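Side-chain contacts in KLLA0C04147p (Kluyveromyces lactis, PDB 5H2A), which probably binds and transfers sterols as a full-length protein, the chain here being its ankyrin-repeat domain: residues I54-V59 with L99-F104; L185-M190 with R212-H217. One frame throughout, in Å; residues are numbered along the deposited sequence.

Contact 1. Residues I54-V59 with L99-F104; sequences ILHYAV and LHLAAF
The His56 ring meets Leu101 at its edge, with Leu101 CD1 lying near the ring plane. Leu101 CD1 is 4.0 Å from His56 CD2 and 3.9 Å from His56 CB. The two side chains cross at about a right angle. Of Leu101, the methyl CD1 does the touching here. CG of Leu101 stands anti to its own carbonyl carbon (chi1 -58°), and the outstretched chain carries CD1 across to the other helix. The far end of the imidazole is polar: His56 NE2 gives a hydrogen bond to Asn96 O, just ahead of helix 98-104.

Val59 makes the second half of the contact. Its CG1 points away from the backbone N (chi1 169°) and presses on the opposing backbone, 3.5 Å from Ala102 N. The same methyl lies 3.9 Å from Leu101 CB and 3.9 Å from Ala102 CB. The backbones come closest here, with Val59 CA and Ala102 CA 6.0 Å apart, which fits the small side chain of Ala102. Val110 of helix 108-115 touches both Val59 and Ala102.

The two short helical segments run almost parallel, 6° apart, with axes 9.2 Å from each other. Residues 99-104 belong to a predicted ankyrin repeat, and His100 ends its Thr-Pro-Leu-His signature, bonding Thr97 OG1 through ND1. Near-parallel helices packed side by side are characteristic of the ankyrin-repeat stack.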
loop_
_atom_site.group_PDB
_atom_site.type_symbol
_atom_site.label_atom_id
_atom_site.label_comp_id
_atom_site.label_asym_id
_atom_site.label_seq_id
_atom_site.Cartn_x
_atom_site.Cartn_y
_atom_site.Cartn_z
ATOM N N ILE A 54 8.875 17.693 1.597
ATOM C CA ILE A 54 10.069 17.897 2.422
ATOM C C ILE A 54 10.896 16.625 2.508
ATOM O O ILE A 54 12.135 16.672 2.497
ATOM C CB ILE A 54 9.676 18.397 3.822
ATOM C CG1 ILE A 54 9.360 19.890 3.789
ATOM C CG2 ILE A 54 10.814 18.154 4.830
ATOM C CD1 ILE A 54 8.827 20.386 5.132
ATOM N N LEU A 55 10.235 15.460 2.595
ATOM C CA LEU A 55 11.027 14.233 2.642
ATOM C C LEU A 55 11.735 13.973 1.313
ATOM O O LEU A 55 12.858 13.453 1.305
ATOM C CB LEU A 55 10.152 13.037 3.043
ATOM C CG LEU A 55 10.862 11.731 3.393
ATOM C CD1 LEU A 55 11.986 11.940 4.410
ATOM C CD2 LEU A 55 9.831 10.709 3.935
ATOM N N HIS A 56 11.112 14.312 0.180
ATOM C CA HIS A 56 11.823 14.227 -1.095
ATOM C C HIS A 56 13.070 15.100 -1.086
ATOM O O HIS A 56 14.168 14.650 -1.452
ATOM C CB HIS A 56 10.924 14.651 -2.253
ATOM C CG HIS A 56 9.741 13.768 -2.476
ATOM N ND1 HIS A 56 8.659 13.732 -1.620
ATOM C CD2 HIS A 56 9.450 12.922 -3.493
ATOM C CE1 HIS A 56 7.760 12.884 -2.089
ATOM N NE2 HIS A 56 8.212 12.390 -3.233
ATOM N N TYR A 57 12.921 16.371 -0.679
ATOM C CA TYR A 57 14.080 17.261 -0.665
ATOM C C TYR A 57 15.131 16.782 0.323
ATOM O O TYR A 57 16.329 16.875 0.049
ATOM C CB TYR A 57 13.649 18.694 -0.332
ATOM C CG TYR A 57 12.793 19.315 -1.419
ATOM C CD1 TYR A 57 13.206 19.290 -2.743
ATOM C CD2 TYR A 57 11.573 19.904 -1.118
ATOM C CE1 TYR A 57 12.425 19.860 -3.747
ATOM C CE2 TYR A 57 10.783 20.465 -2.112
ATOM C CZ TYR A 57 11.219 20.440 -3.419
ATOM O OH TYR A 57 10.451 21.011 -4.400
ATOM N N ALA A 58 14.705 16.239 1.462
ATOM C CA ALA A 58 15.670 15.774 2.461
ATOM C C ALA A 58 16.499 14.598 1.934
ATOM O O ALA A 58 17.723 14.559 2.127
ATOM C CB ALA A 58 14.952 15.395 3.766
ATOM N N VAL A 59 15.857 13.625 1.279
ATOM C CA VAL A 59 16.610 12.554 0.620
ATOM C C VAL A 59 17.637 13.142 -0.347
ATOM O O VAL A 59 18.771 12.654 -0.447
ATOM C CB VAL A 59 15.650 11.575 -0.091
ATOM C CG1 VAL A 59 16.422 10.609 -1.022
ATOM C CG2 VAL A 59 14.827 10.825 0.925
ATOM N N LEU A 99 11.414 6.970 -1.608
ATOM C CA LEU A 99 12.152 5.718 -1.789
ATOM C C LEU A 99 12.724 5.607 -3.202
ATOM O O LEU A 99 13.852 5.125 -3.377
ATOM C CB LEU A 99 11.237 4.532 -1.462
ATOM C CG LEU A 99 11.914 3.158 -1.534
ATOM C CD1 LEU A 99 13.088 3.107 -0.568
ATOM C CD2 LEU A 99 10.890 2.062 -1.217
ATOM N N HIS A 100 11.961 6.030 -4.226
ATOM C CA HIS A 100 12.508 6.120 -5.583
ATOM C C HIS A 100 13.807 6.922 -5.597
ATOM O O HIS A 100 14.796 6.532 -6.229
ATOM C CB HIS A 100 11.521 6.804 -6.538
ATOM C CG HIS A 100 10.405 5.938 -7.022
ATOM N ND1 HIS A 100 9.166 5.925 -6.428
ATOM C CD2 HIS A 100 10.323 5.105 -8.088
ATOM C CE1 HIS A 100 8.376 5.088 -7.077
ATOM N NE2 HIS A 100 9.049 4.592 -8.102
ATOM N N LEU A 101 13.787 8.099 -4.955
ATOM C CA LEU A 101 14.944 8.995 -4.998
ATOM C C LEU A 101 16.106 8.432 -4.192
ATOM O O LEU A 101 17.266 8.571 -4.589
ATOM C CB LEU A 101 14.565 10.385 -4.464
ATOM C CG LEU A 101 13.419 11.111 -5.184
ATOM C CD1 LEU A 101 13.229 12.554 -4.651
ATOM C CD2 LEU A 101 13.701 11.119 -6.686
ATOM N N ALA A 102 15.813 7.803 -3.050
ATOM C CA ALA A 102 16.879 7.236 -2.226
ATOM C C ALA A 102 17.575 6.094 -2.954
ATOM O O ALA A 102 18.814 5.989 -2.931
ATOM C CB ALA A 102 16.309 6.752 -0.882
ATOM N N ALA A 103 16.793 5.250 -3.628
ATOM C CA ALA A 103 17.355 4.189 -4.469
ATOM C C ALA A 103 18.183 4.765 -5.614
ATOM O O ALA A 103 19.304 4.313 -5.884
ATOM C CB ALA A 103 16.218 3.324 -5.018
ATOM N N PHE A 104 17.625 5.751 -6.321
ATOM C CA PHE A 104 18.321 6.386 -7.442
ATOM C C PHE A 104 19.677 6.949 -7.026
ATOM O O PHE A 104 20.660 6.843 -7.770
ATOM C CB PHE A 104 17.436 7.499 -8.010
ATOM C CG PHE A 104 18.012 8.179 -9.227
ATOM C CD1 PHE A 104 18.072 7.515 -10.446
ATOM C CD2 PHE A 104 18.462 9.490 -9.155
ATOM C CE1 PHE A 104 18.590 8.153 -11.575
ATOM C CE2 PHE A 104 18.985 10.129 -10.276
ATOM C CZ PHE A 104 19.046 9.458 -11.484
#

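Contact 2. Residues L185-M190 with R212-H217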
loop_
_atom_site.group_PDB
_atom_site.type_symbol
_atom_site.label_atom_id
_atom_site.label_comp_id
_atom_site.label_asym_id
_atom_site.label_seq_id
_atom_site.Cartn_x
_atom_site.Cartn_y
_atom_site.Cartn_z
ATOM N N LEU A 185 0.173 -9.665 -1.988
ATOM C CA LEU A 185 -0.555 -10.889 -1.666
ATOM C C LEU A 185 -1.305 -11.372 -2.901
ATOM O O LEU A 185 -1.791 -10.567 -3.701
ATOM C CB LEU A 185 -1.535 -10.643 -0.522
ATOM C CG LEU A 185 -0.938 -10.338 0.848
ATOM C CD1 LEU A 185 -2.030 -9.814 1.772
ATOM C CD2 LEU A 185 -0.297 -11.607 1.447
ATOM N N ASP A 186 -1.383 -12.686 -3.061
ATOM C CA ASP A 186 -2.092 -13.305 -4.178
ATOM C C ASP A 186 -3.177 -14.175 -3.555
ATOM O O ASP A 186 -2.911 -15.312 -3.150
ATOM C CB ASP A 186 -1.145 -14.131 -5.046
ATOM C CG ASP A 186 -1.838 -14.751 -6.252
ATOM O OD1 ASP A 186 -3.069 -14.605 -6.391
ATOM O OD2 ASP A 186 -1.139 -15.391 -7.057
ATOM N N ILE A 187 -4.397 -13.645 -3.465
ATOM C CA ILE A 187 -5.477 -14.418 -2.860
ATOM C C ILE A 187 -5.816 -15.648 -3.691
ATOM O O ILE A 187 -6.511 -16.546 -3.204
ATOM C CB ILE A 187 -6.699 -13.497 -2.631
ATOM C CG1 ILE A 187 -7.657 -14.083 -1.579
ATOM C CG2 ILE A 187 -7.440 -13.219 -3.941
ATOM C CD1 ILE A 187 -8.768 -13.103 -1.222
ATOM N N ASN A 188 -5.312 -15.732 -4.923
ATOM C CA ASN A 188 -5.558 -16.883 -5.786
ATOM C C ASN A 188 -4.388 -17.854 -5.840
ATOM O O ASN A 188 -4.370 -18.741 -6.702
ATOM C CB ASN A 188 -5.930 -16.393 -7.183
ATOM C CG ASN A 188 -7.241 -15.625 -7.173
ATOM O OD1 ASN A 188 -8.286 -16.185 -6.837
ATOM N ND2 ASN A 188 -7.187 -14.339 -7.488
ATOM N N GLY A 189 -3.420 -17.724 -4.935
ATOM C CA GLY A 189 -2.305 -18.661 -4.912
ATOM C C GLY A 189 -2.751 -20.062 -4.509
ATOM O O GLY A 189 -3.619 -20.242 -3.657
ATOM N N MET A 190 -2.131 -21.068 -5.123
ATOM C CA MET A 190 -2.482 -22.461 -4.878
ATOM C C MET A 190 -1.561 -23.053 -3.817
ATOM O O MET A 190 -0.337 -22.974 -3.936
ATOM C CB MET A 190 -2.396 -23.277 -6.170
ATOM C CG MET A 190 -2.816 -24.731 -6.003
ATOM S SD MET A 190 -2.749 -25.689 -7.540
ATOM C CE MET A 190 -3.705 -24.644 -8.640
ATOM N N ARG A 212 -17.693 -15.055 0.827
ATOM C CA ARG A 212 -18.100 -13.718 0.389
ATOM C C ARG A 212 -16.934 -12.737 0.455
ATOM O O ARG A 212 -16.722 -11.946 -0.475
ATOM C CB ARG A 212 -19.268 -13.217 1.242
ATOM C CG ARG A 212 -20.302 -12.430 0.446
ATOM C CD ARG A 212 -21.303 -11.706 1.343
ATOM N NE ARG A 212 -22.103 -12.603 2.170
ATOM C CZ ARG A 212 -23.065 -13.392 1.704
ATOM N NH1 ARG A 212 -23.340 -13.417 0.405
ATOM N NH2 ARG A 212 -23.749 -14.159 2.538
ATOM N N TRP A 213 -16.179 -12.768 1.551
ATOM C CA TRP A 213 -15.029 -11.884 1.703
ATOM C C TRP A 213 -13.995 -12.148 0.620
ATOM O O TRP A 213 -13.474 -11.208 -0.008
ATOM C CB TRP A 213 -14.406 -12.052 3.099
ATOM C CG TRP A 213 -13.399 -10.969 3.342
ATOM C CD1 TRP A 213 -13.636 -9.747 3.908
ATOM C CD2 TRP A 213 -12.022 -10.967 2.939
ATOM N NE1 TRP A 213 -12.475 -8.996 3.919
ATOM C CE2 TRP A 213 -11.473 -9.718 3.325
ATOM C CE3 TRP A 213 -11.193 -11.902 2.302
ATOM C CZ2 TRP A 213 -10.139 -9.386 3.095
ATOM C CZ3 TRP A 213 -9.868 -11.572 2.084
ATOM C CH2 TRP A 213 -9.355 -10.321 2.472
ATOM N N ILE A 214 -13.680 -13.429 0.380
ATOM C CA ILE A 214 -12.712 -13.765 -0.663
ATOM C C ILE A 214 -13.191 -13.247 -2.017
ATOM O O ILE A 214 -12.433 -12.613 -2.760
ATOM C CB ILE A 214 -12.466 -15.285 -0.699
ATOM C CG1 ILE A 214 -11.747 -15.736 0.576
ATOM C CG2 ILE A 214 -11.656 -15.674 -1.929
ATOM C CD1 ILE A 214 -11.812 -17.255 0.789
ATOM N N LEU A 215 -14.470 -13.487 -2.346
ATOM C CA LEU A 215 -14.976 -13.041 -3.649
ATOM C C LEU A 215 -15.029 -11.518 -3.750
ATOM O O LEU A 215 -14.935 -10.969 -4.854
ATOM C CB LEU A 215 -16.354 -13.644 -3.923
ATOM C CG LEU A 215 -16.355 -15.155 -4.181
ATOM C CD1 LEU A 215 -17.782 -15.711 -4.250
ATOM C CD2 LEU A 215 -15.567 -15.512 -5.440
ATOM N N ASP A 216 -15.167 -10.816 -2.626
ATOM C CA ASP A 216 -15.123 -9.356 -2.664
ATOM C C ASP A 216 -13.710 -8.798 -2.694
ATOM O O ASP A 216 -13.551 -7.578 -2.798
ATOM C CB ASP A 216 -15.869 -8.767 -1.470
ATOM C CG ASP A 216 -17.361 -8.980 -1.560
ATOM O OD1 ASP A 216 -17.849 -9.318 -2.663
ATOM O OD2 ASP A 216 -18.049 -8.806 -0.531
ATOM N N HIS A 217 -12.683 -9.640 -2.625
ATOM C CA HIS A 217 -11.306 -9.156 -2.590
ATOM C C HIS A 217 -10.436 -9.880 -3.600
ATOM O O HIS A 217 -9.267 -10.184 -3.343
ATOM C CB HIS A 217 -10.742 -9.259 -1.178
ATOM C CG HIS A 217 -11.373 -8.293 -0.229
ATOM N ND1 HIS A 217 -12.579 -8.542 0.395
ATOM C CD2 HIS A 217 -11.004 -7.046 0.149
ATOM C CE1 HIS A 217 -12.906 -7.503 1.144
ATOM N NE2 HIS A 217 -11.960 -6.589 1.024
#
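Ile187 reaches over to the C-terminal end of helix 208-215 and touches Trp213, Ile214 and His217. It sits in a type I beta turn from Asp186 to Gly189, which also holds an Asx turn: Asp186 OD1 accepts from Asn188 N. Ile187 CG1 is anti to the backbone N (chi1 -160°), which sends CD1 out toward the helix. CD1 comes 3.8 Å from Trp213 CZ3, approaching the indole obliquely, and 3.9 Å from Ile214 CG2. His217 O is met by both branches, with CG2 and CD1 of Ile187 each 3.6 Å from it. Val198 of helix 198-204 touches both isoleucines and extends the apolar cluster.

Asn188 ties the turn to the chain just beyond the helix through Gly218 O and Asp220 N, bonded by ND2 and OD1. His217 follows the helix and folds its ring back on Trp213. Its imidazole lies over the indole, with ND1 3.3 Å above the indole plane near the ring centre. The rotation of this imidazole is fixed by His217 ND1 donating to Trp213 O at 2.8 Å, with an N-H...O angle of 158°.

Both segments of contact 1 precede those of contact 2, and the centre of the chain lies between the two sites. Their own centres are 34 Å apart, their nearest atoms about 16 Å, and they do not touch. No helix carries parts of both. The long helix 139-165 comes between them in sequence, and its later residues Phe160 and Phe164 pack on Trp213 and Ile214 of contact 2. Contact 1 joins two helices, whereas contact 2 joins a loop to a helix end. The chain is elongated, with helices and loops and no strands. The two contacts are local packings far apart along it, consistent with a stack of helical repeats.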